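Local atomic coordinates of ribosome-binding factor A (Thermus thermophilus, PDB entry 2DYJ), a protein that assists late maturation of the 30S ribosomal subunit, associating with free 30S subunits and being required for efficient processing of 16S rRNA. Residues Asp25-Leu31 with Gly57-Leu62; Val33-Arg37 with Trp90-Pro94. The contacts are given in a common frame with arbitrary orientation. Residues are numbered along the deposited sequence.

Contact 1: residues Asp25-Leu31 with Gly57-Leu62; sequences DPRLFLL and GALRAL
This is loop-on-helix packing: the connection between helix 5-21 and strand 32-38 lies against one side of helix 55-64. From D25 to L31 the chain makes a short 3-10 turn at P26-L28, then a type II beta turn from L28 to L31, closed by L31 N to L28 O (3.1 Å), with L30 at the positive phi of 68°. G57-L62 is regular helix. The nearest CA atoms are those of R27 and A58, 5.1 Å apart. D25 OD1 accepts from R27 N at 3.0 Å, an Asx turn, and its carboxylate also holds the guanidinium: R27 NE to D25 OD1 3.1 Å, and a salt bridge from R27 NH2 to D25 OD2 at 2.8 Å. Thus held, R27 (m, t, m) reaches over the helix, its CD 3.4 Å from G57 O, and A61 CB lies over one face of the guanidinium, 3.5 Å from R27 NE. A water links the segments, donating to A61 O (2.7 Å) and weakly to D25 OD2 (3.3 Å). Beneath, L28 (m, t) sets CD2 3.7 Å from both A61 CB and L62 CG, while L31 CD1 meets A58 CB at 3.8 Å and L62 CD1 at 4.1 Å. Through I20 of helix 5-21 and V49 of strand 44-50, L31 and L62 tie loop and helix into the alpha-beta core of this KH-type domain, under the Asx turn.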
ATOM      1  N   ASP A  25      -4.963  10.547   8.482  1.00 27.36           N
ATOM      2  CA  ASP A  25      -6.194   9.870   8.885  1.00 27.54           C
ATOM      3  C   ASP A  25      -6.030   9.083  10.200  1.00 24.81           C
ATOM      4  O   ASP A  25      -5.186   8.181  10.314  1.00 18.88           O
ATOM      5  CB  ASP A  25      -6.672   8.945   7.757  1.00 27.74           C
ATOM      6  CG  ASP A  25      -8.156   8.646   7.845  1.00 29.70           C
ATOM      7  OD1 ASP A  25      -8.602   8.284   8.941  1.00 18.86           O
ATOM      8  OD2 ASP A  25      -8.881   8.768   6.830  1.00 35.47           O
ATOM      9  N   PRO A  26      -6.833   9.422  11.219  1.00 25.50           N
ATOM     10  CA  PRO A  26      -6.739   8.713  12.500  1.00 21.87           C
ATOM     11  C   PRO A  26      -7.028   7.206  12.414  1.00 18.53           C
ATOM     12  O   PRO A  26      -6.587   6.433  13.275  1.00 18.59           O
ATOM     13  CB  PRO A  26      -7.728   9.467  13.398  1.00 28.21           C
ATOM     14  CG  PRO A  26      -8.634  10.187  12.442  1.00 28.77           C
ATOM     15  CD  PRO A  26      -7.726  10.590  11.326  1.00 26.55           C
ATOM     16  N   ARG A  27      -7.753   6.794  11.379  1.00 18.35           N
ATOM     17  CA  ARG A  27      -8.063   5.380  11.180  1.00 15.87           C
ATOM     18  C   ARG A  27      -6.789   4.599  10.855  1.00 18.03           C
ATOM     19  O   ARG A  27      -6.755   3.372  10.952  1.00 18.87           O
ATOM     20  CB  ARG A  27      -9.073   5.222  10.044  1.00 18.81           C
ATOM     21  CG  ARG A  27     -10.466   5.743  10.402  1.00 23.96           C
ATOM     22  CD  ARG A  27     -11.428   5.686   9.218  1.00 18.91           C
ATOM     23  NE  ARG A  27     -11.055   6.634   8.167  1.00 17.48           N
ATOM     24  CZ  ARG A  27     -11.685   6.724   6.995  1.00 22.80           C
ATOM     25  NH1 ARG A  27     -12.714   5.922   6.722  1.00 16.10           N
ATOM     26  NH2 ARG A  27     -11.300   7.618   6.100  1.00 19.14           N
ATOM     27  N   LEU A  28      -5.730   5.319  10.495  1.00 13.43           N
ATOM     28  CA  LEU A  28      -4.452   4.692  10.143  1.00 11.40           C
ATOM     29  C   LEU A  28      -3.418   4.748  11.259  1.00 12.20           C
ATOM     30  O   LEU A  28      -2.259   4.378  11.046  1.00 19.21           O
ATOM     31  CB  LEU A  28      -3.859   5.386   8.907  1.00 11.55           C
ATOM     32  CG  LEU A  28      -4.758   5.471   7.676  1.00 11.33           C
ATOM     33  CD1 LEU A  28      -4.025   6.222   6.568  1.00 16.91           C
ATOM     34  CD2 LEU A  28      -5.143   4.075   7.212  1.00 17.56           C
ATOM     35  N   PHE A  29      -3.804   5.219  12.438  1.00 16.04           N
ATOM     36  CA  PHE A  29      -2.835   5.315  13.536  1.00 15.60           C
ATOM     37  C   PHE A  29      -2.305   3.919  13.904  1.00 20.11           C
ATOM     38  O   PHE A  29      -3.079   2.983  14.100  1.00 13.70           O
ATOM     39  CB  PHE A  29      -3.477   5.996  14.755  1.00 18.81           C
ATOM     40  CG  PHE A  29      -2.548   6.129  15.939  1.00 27.96           C
ATOM     41  CD1 PHE A  29      -1.251   6.616  15.774  1.00 32.11           C
ATOM     42  CD2 PHE A  29      -2.960   5.749  17.212  1.00 34.11           C
ATOM     43  CE1 PHE A  29      -0.375   6.721  16.862  1.00 38.46           C
ATOM     44  CE2 PHE A  29      -2.091   5.850  18.311  1.00 26.69           C
ATOM     45  CZ  PHE A  29      -0.801   6.334  18.135  1.00 32.14           C
ATOM     46  N   LEU A  30      -0.981   3.794  13.959  1.00 16.53           N
ATOM     47  CA  LEU A  30      -0.289   2.549  14.285  1.00 16.86           C
ATOM     48  C   LEU A  30      -0.417   1.437  13.253  1.00 20.06           C
ATOM     49  O   LEU A  30      -0.002   0.298  13.503  1.00 18.33           O
ATOM     50  CB  LEU A  30      -0.743   2.015  15.643  1.00 17.72           C
ATOM     51  CG  LEU A  30      -0.494   2.969  16.809  1.00 20.71           C
ATOM     52  CD1 LEU A  30      -0.805   2.245  18.124  1.00 19.67           C
ATOM     53  CD2 LEU A  30       0.958   3.445  16.775  1.00 22.15           C
ATOM     54  N   LEU A  31      -0.991   1.750  12.101  1.00 12.45           N
ATOM     55  CA  LEU A  31      -1.121   0.741  11.051  1.00 18.90           C
ATOM     56  C   LEU A  31       0.242   0.450  10.444  1.00 22.63           C
ATOM     57  O   LEU A  31       1.054   1.366  10.259  1.00 23.37           O
ATOM     58  CB  LEU A  31      -2.043   1.231   9.929  1.00 18.29           C
ATOM     59  CG  LEU A  31      -2.174   0.253   8.757  1.00 22.68           C
ATOM     60  CD1 LEU A  31      -3.626   0.180   8.326  1.00 20.66           C
ATOM     61  CD2 LEU A  31      -1.263   0.662   7.599  1.00 15.83           C
ATOM     62  N   GLY A  57     -12.276   0.007   8.945  1.00 17.92           N
ATOM     63  CA  GLY A  57     -12.113   1.455   8.822  1.00 18.29           C
ATOM     64  C   GLY A  57     -10.754   1.853   8.250  1.00 17.30           C
ATOM     65  O   GLY A  57     -10.629   2.825   7.492  1.00 17.13           O
ATOM     66  N   ALA A  58      -9.719   1.099   8.611  1.00 15.45           N
ATOM     67  CA  ALA A  58      -8.382   1.373   8.101  1.00 14.45           C
ATOM     68  C   ALA A  58      -8.360   1.087   6.602  1.00 15.29           C
ATOM     69  O   ALA A  58      -7.814   1.864   5.812  1.00 13.22           O
ATOM     70  CB  ALA A  58      -7.353   0.495   8.813  1.00 14.27           C
ATOM     71  N   LEU A  59      -8.958  -0.029   6.203  1.00 14.38           N
ATOM     72  CA  LEU A  59      -8.964  -0.394   4.795  1.00 11.80           C
ATOM     73  C   LEU A  59      -9.730   0.648   3.991  1.00 13.75           C
ATOM     74  O   LEU A  59      -9.361   0.947   2.864  1.00 12.81           O
ATOM     75  CB  LEU A  59      -9.571  -1.800   4.597  1.00 15.09           C
ATOM     76  CG  LEU A  59      -8.791  -2.948   5.260  1.00 21.90           C
ATOM     77  CD1 LEU A  59      -9.531  -4.261   5.050  1.00 20.01           C
ATOM     78  CD2 LEU A  59      -7.393  -3.048   4.672  1.00 19.10           C
ATOM     79  N   ARG A  60     -10.772   1.237   4.578  1.00 15.26           N
ATOM     80  CA  ARG A  60     -11.541   2.238   3.831  1.00 17.67           C
ATOM     81  C   ARG A  60     -10.738   3.507   3.683  1.00 16.03           C
ATOM     82  O   ARG A  60     -10.803   4.171   2.646  1.00 16.73           O
ATOM     83  CB  ARG A  60     -12.860   2.573   4.527  1.00 18.04           C
ATOM     84  CG  ARG A  60     -13.959   1.569   4.268  1.00 25.76           C
ATOM     85  CD  ARG A  60     -15.306   2.169   4.675  1.00 29.41           C
ATOM     86  NE  ARG A  60     -15.422   2.320   6.122  1.00 28.65           N
ATOM     87  CZ  ARG A  60     -15.771   1.341   6.947  1.00 27.61           C
ATOM     88  NH1 ARG A  60     -16.045   0.130   6.471  1.00 31.41           N
ATOM     89  NH2 ARG A  60     -15.862   1.581   8.249  1.00 32.83           N
ATOM     90  N   ALA A  61      -9.993   3.840   4.736  1.00 16.11           N
ATOM     91  CA  ALA A  61      -9.157   5.036   4.748  1.00 16.61           C
ATOM     92  C   ALA A  61      -8.071   4.954   3.680  1.00 18.91           C
ATOM     93  O   ALA A  61      -7.789   5.944   2.986  1.00 15.15           O
ATOM     94  CB  ALA A  61      -8.525   5.237   6.141  1.00 12.51           C
ATOM     95  N   LEU A  62      -7.457   3.784   3.547  1.00 14.59           N
ATOM     96  CA  LEU A  62      -6.416   3.598   2.535  1.00 10.36           C
ATOM     97  C   LEU A  62      -7.039   3.655   1.154  1.00  9.40           C
ATOM     98  O   LEU A  62      -6.539   4.338   0.252  1.00 12.04           O
ATOM     99  CB  LEU A  62      -5.724   2.251   2.740  1.00 12.13           C
ATOM    100  CG  LEU A  62      -4.862   2.162   3.999  1.00 14.78           C
ATOM    101  CD1 LEU A  62      -4.552   0.676   4.317  1.00 14.82           C
ATOM    102  CD2 LEU A  62      -3.578   2.984   3.771  1.00 13.32           C
TER
HETATM  103  O   HOH W   1      -8.110   8.509   3.625  1.00 30.94           O

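Contact 2: residues Val33-Arg37 with Trp90-Pro94; sequences VEAVR and WRASP
Strand 32-38, an edge strand of the sheet, runs extended through V33-R37 except at E34 (phi/psi -86/-32°), where E34 and A35 both face Y48 of the adjoining strand in a classic beta bulge. W90-A92 form a 3-10 turn after strand 84-89, with S93 N bonded to W90 O at 3.2 Å; S93 and P94, the last modelled residue, then lie along strand 32-38. Nearest CA pairs are E34-W90 at 6.3 Å, A35-S93 at 6.9 Å and R37-P94 at 8.1 Å. The bulge points E34 and A35 toward the tail. E34 (chi1 t) brings OE1 to 2.9 Å from S93 OG, whose p rotamer also puts it 3.2 Å from W90 O. E34 OE2 lies 3.0 Å from W90 O, two acceptors that gain nothing from each other, and sits near the plane of the indole at its edge. A35 CB is 4.5 Å from S93 CB. R37 CD meets P94 CG at 3.7 Å, and P94 CD covers one face of the guanidinium; S93 and P94 also touch Y48. This small surface contact is apolar where P94 packs on R37 and polar at E34-S93, where one serine proton can hydrogen-bond E34 OE1 or W90 O, not both well.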
ATOM      1  N   VAL A  33       2.418  -1.976   7.291  1.00 16.95           N
ATOM      2  CA  VAL A  33       2.302  -2.731   6.061  1.00 14.30           C
ATOM      3  C   VAL A  33       3.080  -4.030   6.238  1.00 19.76           C
ATOM      4  O   VAL A  33       4.284  -4.016   6.463  1.00 24.17           O
ATOM      5  CB  VAL A  33       2.871  -1.929   4.889  1.00 17.51           C
ATOM      6  CG1 VAL A  33       2.818  -2.767   3.618  1.00 17.40           C
ATOM      7  CG2 VAL A  33       2.069  -0.635   4.725  1.00 17.15           C
ATOM      8  N   GLU A  34       2.390  -5.157   6.146  1.00 20.60           N
ATOM      9  CA  GLU A  34       3.059  -6.438   6.342  1.00 24.47           C
ATOM     10  C   GLU A  34       3.686  -6.974   5.065  1.00 23.02           C
ATOM     11  O   GLU A  34       4.709  -7.663   5.108  1.00 24.08           O
ATOM     12  CB  GLU A  34       2.083  -7.487   6.885  1.00 26.54           C
ATOM     13  CG  GLU A  34       2.726  -8.874   7.004  1.00 42.91           C
ATOM     14  CD  GLU A  34       1.762 -10.001   6.705  1.00 46.16           C
ATOM     15  OE1 GLU A  34       2.227 -11.143   6.497  1.00 47.56           O
ATOM     16  OE2 GLU A  34       0.540  -9.747   6.679  1.00 52.62           O
ATOM     17  N   ALA A  35       3.083  -6.672   3.926  1.00 19.26           N
ATOM     18  CA  ALA A  35       3.630  -7.180   2.674  1.00 17.12           C
ATOM     19  C   ALA A  35       2.870  -6.601   1.496  1.00 16.92           C
ATOM     20  O   ALA A  35       1.823  -5.995   1.676  1.00 15.48           O
ATOM     21  CB  ALA A  35       3.519  -8.702   2.665  1.00 22.43           C
ATOM     22  N   VAL A  36       3.427  -6.760   0.302  1.00 16.50           N
ATOM     23  CA  VAL A  36       2.770  -6.319  -0.926  1.00 13.95           C
ATOM     24  C   VAL A  36       3.068  -7.386  -1.955  1.00 20.23           C
ATOM     25  O   VAL A  36       4.072  -8.099  -1.852  1.00 22.72           O
ATOM     26  CB  VAL A  36       3.290  -4.945  -1.441  1.00 11.13           C
ATOM     27  CG1 VAL A  36       3.156  -3.903  -0.333  1.00 15.17           C
ATOM     28  CG2 VAL A  36       4.747  -5.052  -1.918  1.00 22.34           C
ATOM     29  N   ARG A  37       2.189  -7.514  -2.937  1.00 18.01           N
ATOM     30  CA  ARG A  37       2.379  -8.485  -4.002  1.00 14.58           C
ATOM     31  C   ARG A  37       1.875  -7.821  -5.274  1.00 15.16           C
ATOM     32  O   ARG A  37       0.740  -7.354  -5.326  1.00 12.23           O
ATOM     33  CB  ARG A  37       1.580  -9.750  -3.701  1.00 17.77           C
ATOM     34  CG  ARG A  37       1.695 -10.826  -4.769  1.00 31.34           C
ATOM     35  CD  ARG A  37       0.644 -11.905  -4.537  1.00 40.41           C
ATOM     36  NE  ARG A  37      -0.703 -11.331  -4.549  1.00 48.61           N
ATOM     37  CZ  ARG A  37      -1.811 -12.008  -4.264  1.00 54.18           C
ATOM     38  NH1 ARG A  37      -1.742 -13.296  -3.942  1.00 53.29           N
ATOM     39  NH2 ARG A  37      -2.990 -11.393  -4.301  1.00 56.93           N
ATOM     40  N   TRP A  90      -3.933  -8.175   6.799  1.00 18.88           N
ATOM     41  CA  TRP A  90      -2.695  -8.953   6.838  1.00 20.10           C
ATOM     42  C   TRP A  90      -2.902 -10.453   6.789  1.00 22.08           C
ATOM     43  O   TRP A  90      -2.032 -11.184   6.323  1.00 23.18           O
ATOM     44  CB  TRP A  90      -1.854  -8.628   8.084  1.00 28.11           C
ATOM     45  CG  TRP A  90      -2.375  -9.235   9.370  1.00 37.86           C
ATOM     46  CD1 TRP A  90      -3.336  -8.715  10.192  1.00 41.92           C
ATOM     47  CD2 TRP A  90      -1.965 -10.481   9.972  1.00 40.27           C
ATOM     48  NE1 TRP A  90      -3.548  -9.553  11.265  1.00 45.61           N
ATOM     49  CE2 TRP A  90      -2.723 -10.643  11.155  1.00 44.41           C
ATOM     50  CE3 TRP A  90      -1.028 -11.471   9.627  1.00 43.51           C
ATOM     51  CZ2 TRP A  90      -2.577 -11.759  12.000  1.00 44.43           C
ATOM     52  CZ3 TRP A  90      -0.882 -12.585  10.470  1.00 36.47           C
ATOM     53  CH2 TRP A  90      -1.654 -12.714  11.639  1.00 41.37           C
ATOM     54  N   ARG A  91      -4.039 -10.926   7.270  1.00 20.93           N
ATOM     55  CA  ARG A  91      -4.275 -12.363   7.254  1.00 24.68           C
ATOM     56  C   ARG A  91      -4.349 -12.906   5.829  1.00 25.60           C
ATOM     57  O   ARG A  91      -4.096 -14.084   5.582  1.00 27.70           O
ATOM     58  CB  ARG A  91      -5.552 -12.694   8.016  1.00 23.33           C
ATOM     59  CG  ARG A  91      -6.807 -12.086   7.441  1.00 27.41           C
ATOM     60  CD  ARG A  91      -8.060 -12.636   8.145  1.00 21.50           C
ATOM     61  NE  ARG A  91      -9.270 -12.107   7.529  1.00 21.66           N
ATOM     62  CZ  ARG A  91      -9.768 -10.900   7.775  1.00 18.61           C
ATOM     63  NH1 ARG A  91      -9.168 -10.097   8.640  1.00 21.59           N
ATOM     64  NH2 ARG A  91     -10.845 -10.486   7.127  1.00 18.64           N
ATOM     65  N   ALA A  92      -4.656 -12.034   4.879  1.00 21.79           N
ATOM     66  CA  ALA A  92      -4.768 -12.446   3.495  1.00 18.65           C
ATOM     67  C   ALA A  92      -3.459 -12.528   2.691  1.00 20.57           C
ATOM     68  O   ALA A  92      -3.477 -12.976   1.550  1.00 21.50           O
ATOM     69  CB  ALA A  92      -5.769 -11.531   2.776  1.00 28.55           C
ATOM     70  N   SER A  93      -2.324 -12.129   3.257  1.00 23.95           N
ATOM     71  CA  SER A  93      -1.085 -12.181   2.474  1.00 31.92           C
ATOM     72  C   SER A  93      -0.669 -13.604   2.065  1.00 38.83           C
ATOM     73  O   SER A  93      -0.716 -14.544   2.871  1.00 33.13           O
ATOM     74  CB  SER A  93       0.069 -11.478   3.210  1.00 30.66           C
ATOM     75  OG  SER A  93       0.355 -12.079   4.459  1.00 43.08           O
ATOM     76  N   PRO A  94      -0.249 -13.769   0.794  1.00 41.09           N
ATOM     77  CA  PRO A  94       0.183 -15.047   0.213  1.00 39.92           C
ATOM     78  C   PRO A  94       1.375 -15.707   0.911  1.00 40.10           C
ATOM     79  O   PRO A  94       1.232 -16.885   1.317  1.00 42.44           O
ATOM     80  CB  PRO A  94       0.478 -14.673  -1.241  1.00 35.31           C
ATOM     81  CG  PRO A  94       0.946 -13.253  -1.134  1.00 34.38           C
ATOM     82  CD  PRO A  94      -0.047 -12.665  -0.167  1.00 37.79           C
TER

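The two contacts adjoin in sequence but do not otherwise touch, their centres about 16 Å apart. L31 of contact 1 leads within two residues to V33, the start of contact 2, and along the chain the pairings cross: 25-31 and 33-37 come first, then 57-62 and 90-94. They meet opposite faces of the same sheet. Contact 1 is partly buried and reaches the face packed against helix 5-21, through L31 and L62 on V49 of the central strand 44-50, whereas contact 2 lies at the surface on the other face, with S93 and P94 on Y48 of that strand. A salt bridge from R91 to E55 ties the C-terminal tail to the helix that carries 57-62.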